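Local coordinates for protein lipoxygenase (PDB 5EK8) that probably inserts molecular oxygen into polyunsaturated fatty acids as a 9R-lipoxygenase that uses a non-heme iron centre, at residues Q272-F277 and N292-F297; L262-K267 and N508-Y513; P113-R118 and D146-K151. All coordinates share one frame; numbering follows the deposited sequence.

How the contacts relate
Following the chain from its N terminus, contact 3 closes first: the residues leading into strand 115-126, with its first residue Leu115, meet the loop between strands 132-143 and 152-160, closing the loop that holds strands 115-126 and 132-143. It lies in series with the other two and on the opposite side of the chain's centre, about 70 Å from contact 1 between centres. Contact 2 opens at 262-267 and closes only at 508-513, with 240 residues between. Contact 1, which pairs 272-277 with 292-297, is nested inside that loop. Contacts 1 and 2 meet in one sheet, where strands 264-266 and 272-277 are neighbours, and a salt bridge joins Lys274 NZ to Asp510 OD1 at 2.8 Å.

Contact 1. Residues Q272-F277 and N292-F297; sequences QFKMSF and NVEAYF
Strands 272-277 and 291-300 are neighbours in an antiparallel sheet and pair without a break from Phe273 opposite Phe297 to Phe277 opposite Val293. Their short axes run at 164°, and hydrogen-bonded pairs alternate with non-hydrogen-bonded ones. In the middle, Met275 N donates to Ala295 O and Ala295 N returns a bond to Met275 O, each 2.9 Å; the last return bond, Val293 N to Phe277 O, is weak. One face carries Lys274, Ser276, Glu294 and Tyr296. Lys274 lies side by side with Glu294 and with Tyr296, and the bend at chi3 (-64°) turns CE beside the Tyr296 ring, 3.8 Å from Tyr296 CE1. Lys274 NZ forms a salt bridge with Glu294 OE2 at 2.7 Å, approaching from above the carboxylate plane. Ser276 OG donates to the same OE2 on its anti lone pair, also at 2.7 Å. The other face is apolar: Phe273 CB meets Phe297 CB at 4.3 Å, while Val293 CG2 sits at the edge of the Phe277 ring; Val293 and Ala295 also touch helix 337-377. Two donors on OE2, with Arg328 salt-bridged to OE1 and Asp510 to Lys274, imply a buried charge network that would probably keep Glu294 ionised.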
loop_
_atom_site.group_PDB
_atom_site.type_symbol
_atom_site.label_atom_id
_atom_site.label_comp_id
_atom_site.label_asym_id
_atom_site.label_seq_id
_atom_site.Cartn_x
_atom_site.Cartn_y
_atom_site.Cartn_z
ATOM N N GLN A 272 -28.631 -14.213 -13.083
ATOM C CA GLN A 272 -28.598 -14.204 -11.625
ATOM C C GLN A 272 -27.180 -13.993 -11.119
ATOM O O GLN A 272 -26.231 -14.575 -11.641
ATOM C CB GLN A 272 -29.175 -15.502 -11.059
ATOM C CG GLN A 272 -30.688 -15.559 -11.091
ATOM C CD GLN A 272 -31.322 -14.580 -10.126
ATOM O OE1 GLN A 272 -30.768 -14.291 -9.063
ATOM N NE2 GLN A 272 -32.487 -14.056 -10.494
ATOM N N PHE A 273 -27.047 -13.142 -10.108
ATOM C CA PHE A 273 -25.755 -12.783 -9.540
ATOM C C PHE A 273 -25.839 -12.822 -8.027
ATOM O O PHE A 273 -26.932 -12.833 -7.463
ATOM C CB PHE A 273 -25.310 -11.391 -10.002
ATOM C CG PHE A 273 -24.868 -11.330 -11.436
ATOM C CD1 PHE A 273 -23.522 -11.330 -11.758
ATOM C CD2 PHE A 273 -25.795 -11.261 -12.462
ATOM C CE1 PHE A 273 -23.110 -11.265 -13.075
ATOM C CE2 PHE A 273 -25.389 -11.201 -13.784
ATOM C CZ PHE A 273 -24.044 -11.202 -14.090
ATOM N N LYS A 274 -24.685 -12.844 -7.372
ATOM C CA LYS A 274 -24.638 -12.801 -5.919
ATOM C C LYS A 274 -23.256 -12.436 -5.407
ATOM O O LYS A 274 -22.264 -12.524 -6.134
ATOM C CB LYS A 274 -25.063 -14.140 -5.318
ATOM C CG LYS A 274 -24.045 -15.249 -5.501
ATOM C CD LYS A 274 -24.434 -16.494 -4.723
ATOM C CE LYS A 274 -24.442 -16.241 -3.231
ATOM N NZ LYS A 274 -24.597 -17.519 -2.472
ATOM N N MET A 275 -23.209 -12.004 -4.151
ATOM C CA MET A 275 -21.952 -11.747 -3.465
ATOM C C MET A 275 -22.023 -12.294 -2.040
ATOM O O MET A 275 -23.004 -12.080 -1.322
ATOM C CB MET A 275 -21.624 -10.254 -3.461
ATOM C CG MET A 275 -20.251 -9.909 -2.881
ATOM S SD MET A 275 -18.862 -10.099 -4.024
ATOM C CE MET A 275 -18.475 -11.844 -3.868
ATOM N N SER A 276 -20.981 -13.018 -1.647
ATOM C CA SER A 276 -20.984 -13.736 -0.385
ATOM C C SER A 276 -19.910 -13.224 0.555
ATOM O O SER A 276 -18.744 -13.091 0.178
ATOM C CB SER A 276 -20.777 -15.236 -0.619
ATOM O OG SER A 276 -21.725 -15.761 -1.532
ATOM N N PHE A 277 -20.313 -12.952 1.787
ATOM C CA PHE A 277 -19.360 -12.712 2.852
ATOM C C PHE A 277 -19.638 -13.679 3.995
ATOM O O PHE A 277 -20.640 -13.551 4.703
ATOM C CB PHE A 277 -19.423 -11.260 3.322
ATOM C CG PHE A 277 -19.004 -10.271 2.270
ATOM C CD1 PHE A 277 -17.714 -10.287 1.760
ATOM C CD2 PHE A 277 -19.900 -9.323 1.792
ATOM C CE1 PHE A 277 -17.326 -9.387 0.792
ATOM C CE2 PHE A 277 -19.518 -8.417 0.824
ATOM C CZ PHE A 277 -18.228 -8.445 0.324
ATOM N N ASN A 292 -22.765 -13.671 8.338
ATOM C CA ASN A 292 -22.626 -14.285 7.032
ATOM C C ASN A 292 -23.729 -13.737 6.141
ATOM O O ASN A 292 -24.874 -14.184 6.213
ATOM C CB ASN A 292 -22.701 -15.812 7.117
ATOM C CG ASN A 292 -21.529 -16.418 7.864
ATOM O OD1 ASN A 292 -20.471 -15.807 7.996
ATOM N ND2 ASN A 292 -21.715 -17.632 8.355
ATOM N N VAL A 293 -23.393 -12.746 5.323
ATOM C CA VAL A 293 -24.403 -12.096 4.496
ATOM C C VAL A 293 -24.176 -12.372 3.021
ATOM O O VAL A 293 -23.049 -12.316 2.523
ATOM C CB VAL A 293 -24.445 -10.569 4.724
ATOM C CG1 VAL A 293 -24.983 -10.266 6.096
ATOM C CG2 VAL A 293 -23.072 -9.951 4.550
ATOM N N GLU A 294 -25.258 -12.686 2.324
ATOM C CA GLU A 294 -25.169 -12.949 0.899
ATOM C C GLU A 294 -26.219 -12.133 0.166
ATOM O O GLU A 294 -27.407 -12.218 0.470
ATOM C CB GLU A 294 -25.334 -14.445 0.620
ATOM C CG GLU A 294 -24.325 -15.305 1.371
ATOM C CD GLU A 294 -24.300 -16.746 0.900
ATOM O OE1 GLU A 294 -25.052 -17.572 1.470
ATOM O OE2 GLU A 294 -23.524 -17.050 -0.034
ATOM N N ALA A 295 -25.776 -11.322 -0.789
ATOM C CA ALA A 295 -26.703 -10.478 -1.535
ATOM C C ALA A 295 -26.896 -11.025 -2.933
ATOM O O ALA A 295 -25.936 -11.319 -3.623
ATOM C CB ALA A 295 -26.208 -9.041 -1.590
ATOM N N TYR A 296 -28.147 -11.157 -3.340
ATOM C CA TYR A 296 -28.484 -11.689 -4.645
ATOM C C TYR A 296 -29.017 -10.568 -5.521
ATOM O O TYR A 296 -29.763 -9.701 -5.057
ATOM C CB TYR A 296 -29.512 -12.812 -4.519
ATOM C CG TYR A 296 -29.027 -13.995 -3.714
ATOM C CD1 TYR A 296 -28.633 -15.170 -4.342
ATOM C CD2 TYR A 296 -28.960 -13.938 -2.327
ATOM C CE1 TYR A 296 -28.188 -16.258 -3.613
ATOM C CE2 TYR A 296 -28.513 -15.014 -1.587
ATOM C CZ TYR A 296 -28.130 -16.178 -2.233
ATOM O OH TYR A 296 -27.685 -17.256 -1.494
ATOM N N PHE A 297 -28.623 -10.584 -6.789
ATOM C CA PHE A 297 -29.040 -9.563 -7.740
ATOM C C PHE A 297 -29.514 -10.225 -9.022
ATOM O O PHE A 297 -29.147 -11.355 -9.309
ATOM C CB PHE A 297 -27.895 -8.593 -8.042
ATOM C CG PHE A 297 -27.208 -8.061 -6.816
ATOM C CD1 PHE A 297 -27.600 -6.856 -6.253
ATOM C CD2 PHE A 297 -26.171 -8.767 -6.222
ATOM C CE1 PHE A 297 -26.969 -6.362 -5.126
ATOM C CE2 PHE A 297 -25.537 -8.279 -5.093
ATOM C CZ PHE A 297 -25.937 -7.072 -4.546
#

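Contact 2. Residues L262-K267 and N508-Y513; sequences LLKRSK and NTDSDY
Lys264 reaches across to Asn508 and Asp510, and this is the tightly packed part of the contact. Its NZ donates to Asn508 OD1 at 2.7 Å from above the carbonyl plane, and forms a longer salt bridge with Asp510 OD1 at 3.2 Å; that carboxylate oxygen is also salt-bridged to Lys274. Asn508 OD1 takes a second bond, from Asp510 N on the opposite face of its plane, which makes an Asx turn. The amide is held from its other end too, because Asn508 ND2 donates to Tyr513 O at 2.6 Å. With CG anti to the backbone N (chi1 -177°), the Asn508 side chain faces Lys264, and Lys264 CD lies 3.6 Å from Asn508 CG. Next to this, Ser266 and Tyr513 form an antiparallel non-hydrogen-bonded pair. Ser266 CB lies over one ring face as a CH-pi contact, 4.0 Å from the ring centroid and offset toward the rim, while Lys264 O comes to the edge, near the ring plane. From this buried position Ser266 OG reaches out to Asp512 OD1, above the carboxylate plane.

On the solvent side Lys267, Ser511 and Asp512 are exposed, and polar bonds make the contact: Lys267 N to Asp512 O at 2.9 Å, and Lys267 NZ, on an extended chain, to Ser511 O at 3.1 Å and to Glu514.

The loop through 508-512, which follows helix 482-495, leads into strand 513-515, an outermost strand beside 264-266. On the other side of 264-266 lies strand 272-277, and Tyr513 reaches over to Lys274 in a cation-pi contact and to Tyr296 of strand 291-300.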
loop_
_atom_site.group_PDB
_atom_site.type_symbol
_atom_site.label_atom_id
_atom_site.label_comp_id
_atom_site.label_asym_id
_atom_site.label_seq_id
_atom_site.Cartn_x
_atom_site.Cartn_y
_atom_site.Cartn_z
ATOM N N LEU A 262 -16.516 -8.182 -6.941
ATOM C CA LEU A 262 -16.406 -9.082 -8.079
ATOM C C LEU A 262 -17.472 -10.153 -7.911
ATOM O O LEU A 262 -17.278 -11.129 -7.191
ATOM C CB LEU A 262 -15.006 -9.698 -8.169
ATOM C CG LEU A 262 -14.536 -10.258 -9.514
ATOM C CD1 LEU A 262 -13.024 -10.393 -9.526
ATOM C CD2 LEU A 262 -15.167 -11.600 -9.803
ATOM N N LEU A 263 -18.606 -9.955 -8.574
ATOM C CA LEU A 263 -19.787 -10.781 -8.346
ATOM C C LEU A 263 -19.665 -12.223 -8.838
ATOM O O LEU A 263 -18.842 -12.546 -9.696
ATOM C CB LEU A 263 -21.007 -10.131 -9.004
ATOM C CG LEU A 263 -21.484 -8.798 -8.429
ATOM C CD1 LEU A 263 -22.832 -8.454 -9.020
ATOM C CD2 LEU A 263 -21.558 -8.840 -6.911
ATOM N N LYS A 264 -20.502 -13.087 -8.278
ATOM C CA LYS A 264 -20.620 -14.454 -8.754
ATOM C C LYS A 264 -21.873 -14.579 -9.615
ATOM O O LYS A 264 -22.954 -14.137 -9.230
ATOM C CB LYS A 264 -20.655 -15.440 -7.584
ATOM C CG LYS A 264 -19.416 -15.374 -6.700
ATOM C CD LYS A 264 -19.284 -16.587 -5.785
ATOM C CE LYS A 264 -20.201 -16.497 -4.577
ATOM N NZ LYS A 264 -19.917 -17.580 -3.590
ATOM N N ARG A 265 -21.700 -15.158 -10.795
ATOM C CA ARG A 265 -22.772 -15.390 -11.747
ATOM C C ARG A 265 -23.249 -16.833 -11.631
ATOM O O ARG A 265 -22.459 -17.733 -11.338
ATOM C CB ARG A 265 -22.281 -15.087 -13.164
ATOM C CG ARG A 265 -23.358 -14.984 -14.222
ATOM C CD ARG A 265 -22.765 -14.418 -15.507
ATOM N NE ARG A 265 -23.796 -13.980 -16.444
ATOM C CZ ARG A 265 -23.562 -13.235 -17.520
ATOM N NH1 ARG A 265 -22.326 -12.837 -17.794
ATOM N NH2 ARG A 265 -24.564 -12.881 -18.319
ATOM N N SER A 266 -24.538 -17.054 -11.852
ATOM C CA SER A 266 -25.084 -18.403 -11.796
ATOM C C SER A 266 -24.776 -19.153 -13.086
ATOM O O SER A 266 -24.717 -18.560 -14.162
ATOM C CB SER A 266 -26.591 -18.369 -11.544
ATOM O OG SER A 266 -27.163 -19.658 -11.690
ATOM N N LYS A 267 -24.570 -20.460 -12.970
ATOM C CA LYS A 267 -24.218 -21.273 -14.126
ATOM C C LYS A 267 -25.461 -21.643 -14.925
ATOM O O LYS A 267 -25.416 -21.739 -16.150
ATOM C CB LYS A 267 -23.467 -22.531 -13.689
ATOM C CG LYS A 267 -22.132 -22.248 -13.022
ATOM C CD LYS A 267 -21.543 -23.501 -12.393
ATOM C CE LYS A 267 -20.298 -23.163 -11.580
ATOM N NZ LYS A 267 -19.671 -24.364 -10.960
ATOM N N ASN A 508 -15.076 -19.486 -3.025
ATOM C CA ASN A 508 -16.435 -19.831 -3.416
ATOM C C ASN A 508 -16.784 -21.268 -3.036
ATOM O O ASN A 508 -16.106 -22.218 -3.440
ATOM C CB ASN A 508 -16.626 -19.617 -4.917
ATOM C CG ASN A 508 -18.046 -19.891 -5.370
ATOM O OD1 ASN A 508 -18.971 -19.945 -4.561
ATOM N ND2 ASN A 508 -18.226 -20.062 -6.675
ATOM N N THR A 509 -17.850 -21.418 -2.257
ATOM C CA THR A 509 -18.293 -22.724 -1.788
ATOM C C THR A 509 -19.521 -23.168 -2.573
ATOM O O THR A 509 -19.961 -24.313 -2.475
ATOM C CB THR A 509 -18.626 -22.703 -0.283
ATOM O OG1 THR A 509 -17.595 -22.009 0.430
ATOM C CG2 THR A 509 -18.752 -24.117 0.269
ATOM N N ASP A 510 -20.070 -22.250 -3.361
ATOM C CA ASP A 510 -21.283 -22.524 -4.117
ATOM C C ASP A 510 -21.031 -23.363 -5.367
ATOM O O ASP A 510 -20.078 -23.131 -6.111
ATOM C CB ASP A 510 -21.963 -21.213 -4.504
ATOM C CG ASP A 510 -22.538 -20.483 -3.308
ATOM O OD1 ASP A 510 -22.587 -19.232 -3.336
ATOM O OD2 ASP A 510 -22.940 -21.167 -2.340
ATOM N N SER A 511 -21.901 -24.342 -5.585
ATOM C CA SER A 511 -21.814 -25.209 -6.751
ATOM C C SER A 511 -22.509 -24.557 -7.941
ATOM O O SER A 511 -22.097 -24.729 -9.091
ATOM C CB SER A 511 -22.440 -26.572 -6.449
ATOM O OG SER A 511 -22.034 -27.051 -5.178
ATOM N N ASP A 512 -23.555 -23.791 -7.643
ATOM C CA ASP A 512 -24.381 -23.151 -8.662
ATOM C C ASP A 512 -23.700 -21.906 -9.225
ATOM O O ASP A 512 -23.867 -21.568 -10.397
ATOM C CB ASP A 512 -25.754 -22.790 -8.077
ATOM C CG ASP A 512 -26.820 -22.575 -9.148
ATOM O OD1 ASP A 512 -26.466 -22.308 -10.318
ATOM O OD2 ASP A 512 -28.022 -22.674 -8.814
ATOM N N TYR A 513 -22.922 -21.230 -8.390
ATOM C CA TYR A 513 -22.346 -19.950 -8.781
ATOM C C TYR A 513 -20.845 -20.025 -9.016
ATOM O O TYR A 513 -20.133 -20.755 -8.328
ATOM C CB TYR A 513 -22.640 -18.893 -7.718
ATOM C CG TYR A 513 -24.050 -18.357 -7.745
ATOM C CD1 TYR A 513 -24.338 -17.155 -8.382
ATOM C CD2 TYR A 513 -25.093 -19.041 -7.131
ATOM C CE1 TYR A 513 -25.619 -16.645 -8.411
ATOM C CE2 TYR A 513 -26.388 -18.536 -7.155
ATOM C CZ TYR A 513 -26.641 -17.334 -7.798
ATOM O OH TYR A 513 -27.913 -16.811 -7.839
#

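Contact 3. Residues P113-R118 and D146-K151; sequences PDLELR and DNVTQK
The carboxylates of Asp114 and Asp146 lie near each other, planes 63° apart, without their charged atoms touching: Asp114 OD1 and Asp146 OD2 stay 4.6 Å apart, and the side chains cross at about a right angle. Asp114 OD1 approaches Asp146 CB at 3.6 Å. The same OD1 takes Asn147 N nearly along the C-O axis, at 2.7 Å and almost straight (174° at the hydrogen). A third flat group, the Arg118 guanidinium, has Glu116 OE1 in its plane, gripped side-on by NE and NH2; this salt bridge lies inside 113-118, separate from the contact with 146-151.

Beside the carboxylate bond, Val148 N donates to Pro113 O at 3.1 Å. The left-handed conformation of Asn147 accompanies the turn in which two successive N-H groups point to 113-114. Leu115 CD1 also meets Val148 CG2 at 3.7 Å, and both residues pack on Tyr102 of strand 97-102. The contact thus joins the residues leading into strand 115-126 to the loop between strands 132-143 and 152-160, in a beta domain consistent with the PLAT domain of this enzyme.

Arg78 salt-bridges Asp146 and so probably offsets the repulsion between the acids, while backbone donors satisfy Asp114 OD1 and Pro113 O.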
loop_
_atom_site.group_PDB
_atom_site.type_symbol
_atom_site.label_atom_id
_atom_site.label_comp_id
_atom_site.label_asym_id
_atom_site.label_seq_id
_atom_site.Cartn_x
_atom_site.Cartn_y
_atom_site.Cartn_z
ATOM N N PRO A 113 45.679 8.732 4.700
ATOM C CA PRO A 113 44.238 8.654 4.960
ATOM C C PRO A 113 43.828 7.538 5.928
ATOM O O PRO A 113 44.416 6.455 5.927
ATOM C CB PRO A 113 43.641 8.413 3.566
ATOM C CG PRO A 113 44.773 7.911 2.731
ATOM C CD PRO A 113 45.999 8.561 3.273
ATOM N N ASP A 114 42.832 7.833 6.760
ATOM C CA ASP A 114 42.165 6.834 7.588
ATOM C C ASP A 114 40.829 6.512 6.934
ATOM O O ASP A 114 39.870 7.273 7.050
ATOM C CB ASP A 114 41.969 7.340 9.020
ATOM C CG ASP A 114 43.279 7.725 9.687
ATOM O OD1 ASP A 114 44.322 7.135 9.329
ATOM O OD2 ASP A 114 43.267 8.618 10.564
ATOM N N LEU A 115 40.774 5.375 6.248
ATOM C CA LEU A 115 39.719 5.116 5.271
ATOM C C LEU A 115 38.325 4.886 5.846
ATOM O O LEU A 115 38.154 4.419 6.971
ATOM C CB LEU A 115 40.108 3.923 4.399
ATOM C CG LEU A 115 41.245 4.226 3.423
ATOM C CD1 LEU A 115 41.539 3.029 2.539
ATOM C CD2 LEU A 115 40.914 5.453 2.581
ATOM N N GLU A 116 37.338 5.241 5.029
ATOM C CA GLU A 116 35.924 5.104 5.333
ATOM C C GLU A 116 35.179 4.901 4.022
ATOM O O GLU A 116 35.305 5.701 3.099
ATOM C CB GLU A 116 35.394 6.337 6.069
ATOM C CG GLU A 116 33.890 6.539 5.942
ATOM C CD GLU A 116 33.394 7.779 6.680
ATOM O OE1 GLU A 116 32.878 8.707 6.019
ATOM O OE2 GLU A 116 33.516 7.822 7.925
ATOM N N LEU A 117 34.419 3.818 3.933
ATOM C CA LEU A 117 33.710 3.493 2.705
ATOM C C LEU A 117 32.226 3.817 2.814
ATOM O O LEU A 117 31.554 3.372 3.740
ATOM C CB LEU A 117 33.898 2.016 2.364
ATOM C CG LEU A 117 33.566 1.614 0.929
ATOM C CD1 LEU A 117 34.553 2.252 -0.041
ATOM C CD2 LEU A 117 33.563 0.094 0.800
ATOM N N ARG A 118 31.713 4.594 1.869
ATOM C CA ARG A 118 30.305 4.957 1.885
ATOM C C ARG A 118 29.524 4.269 0.773
ATOM O O ARG A 118 29.892 4.340 -0.401
ATOM C CB ARG A 118 30.136 6.472 1.770
ATOM C CG ARG A 118 30.811 7.253 2.878
ATOM C CD ARG A 118 30.319 8.688 2.925
ATOM N NE ARG A 118 31.125 9.505 3.826
ATOM C CZ ARG A 118 30.970 10.816 3.986
ATOM N NH1 ARG A 118 30.031 11.464 3.307
ATOM N NH2 ARG A 118 31.754 11.478 4.827
ATOM N N ASP A 146 43.338 2.459 9.314
ATOM C CA ASP A 146 43.932 3.760 9.594
ATOM C C ASP A 146 45.374 3.796 9.104
ATOM O O ASP A 146 46.015 2.751 8.977
ATOM C CB ASP A 146 43.872 4.070 11.089
ATOM C CG ASP A 146 42.518 3.764 11.690
ATOM O OD1 ASP A 146 42.463 3.405 12.885
ATOM O OD2 ASP A 146 41.507 3.880 10.966
ATOM N N ASN A 147 45.872 5.001 8.833
ATOM C CA ASN A 147 47.240 5.198 8.360
ATOM C C ASN A 147 47.547 4.377 7.111
ATOM O O ASN A 147 48.645 3.837 6.968
ATOM C CB ASN A 147 48.244 4.849 9.464
ATOM C CG ASN A 147 49.385 5.843 9.548
ATOM O OD1 ASN A 147 49.176 7.052 9.449
ATOM N ND2 ASN A 147 50.600 5.337 9.730
ATOM N N VAL A 148 46.568 4.281 6.215
ATOM C CA VAL A 148 46.718 3.490 4.999
ATOM C C VAL A 148 47.818 4.049 4.107
ATOM O O VAL A 148 47.674 5.121 3.519
ATOM C CB VAL A 148 45.404 3.423 4.203
ATOM C CG1 VAL A 148 45.619 2.702 2.877
ATOM C CG2 VAL A 148 44.327 2.731 5.027
ATOM N N THR A 149 48.920 3.311 4.020
ATOM C CA THR A 149 50.072 3.717 3.226
ATOM C C THR A 149 50.440 2.630 2.222
ATOM O O THR A 149 51.599 2.489 1.830
ATOM C CB THR A 149 51.277 4.034 4.120
ATOM O OG1 THR A 149 51.283 3.143 5.244
ATOM C CG2 THR A 149 51.191 5.461 4.629
ATOM N N GLN A 150 49.438 1.859 1.820
ATOM C CA GLN A 150 49.603 0.820 0.816
ATOM C C GLN A 150 48.866 1.240 -0.449
ATOM O O GLN A 150 47.775 1.803 -0.366
ATOM C CB GLN A 150 49.064 -0.510 1.335
ATOM C CG GLN A 150 48.988 -0.579 2.851
ATOM C CD GLN A 150 47.866 -1.479 3.338
ATOM O OE1 GLN A 150 47.236 -2.189 2.552
ATOM N NE2 GLN A 150 47.605 -1.445 4.641
ATOM N N LYS A 151 49.443 0.970 -1.617
ATOM C CA LYS A 151 48.821 1.415 -2.861
ATOM C C LYS A 151 47.551 0.622 -3.169
ATOM O O LYS A 151 46.820 0.953 -4.102
ATOM C CB LYS A 151 49.803 1.320 -4.032
ATOM C CG LYS A 151 49.502 2.328 -5.135
ATOM C CD LYS A 151 50.578 2.358 -6.207
ATOM C CE LYS A 151 50.882 3.792 -6.621
ATOM N NZ LYS A 151 51.524 3.864 -7.965
#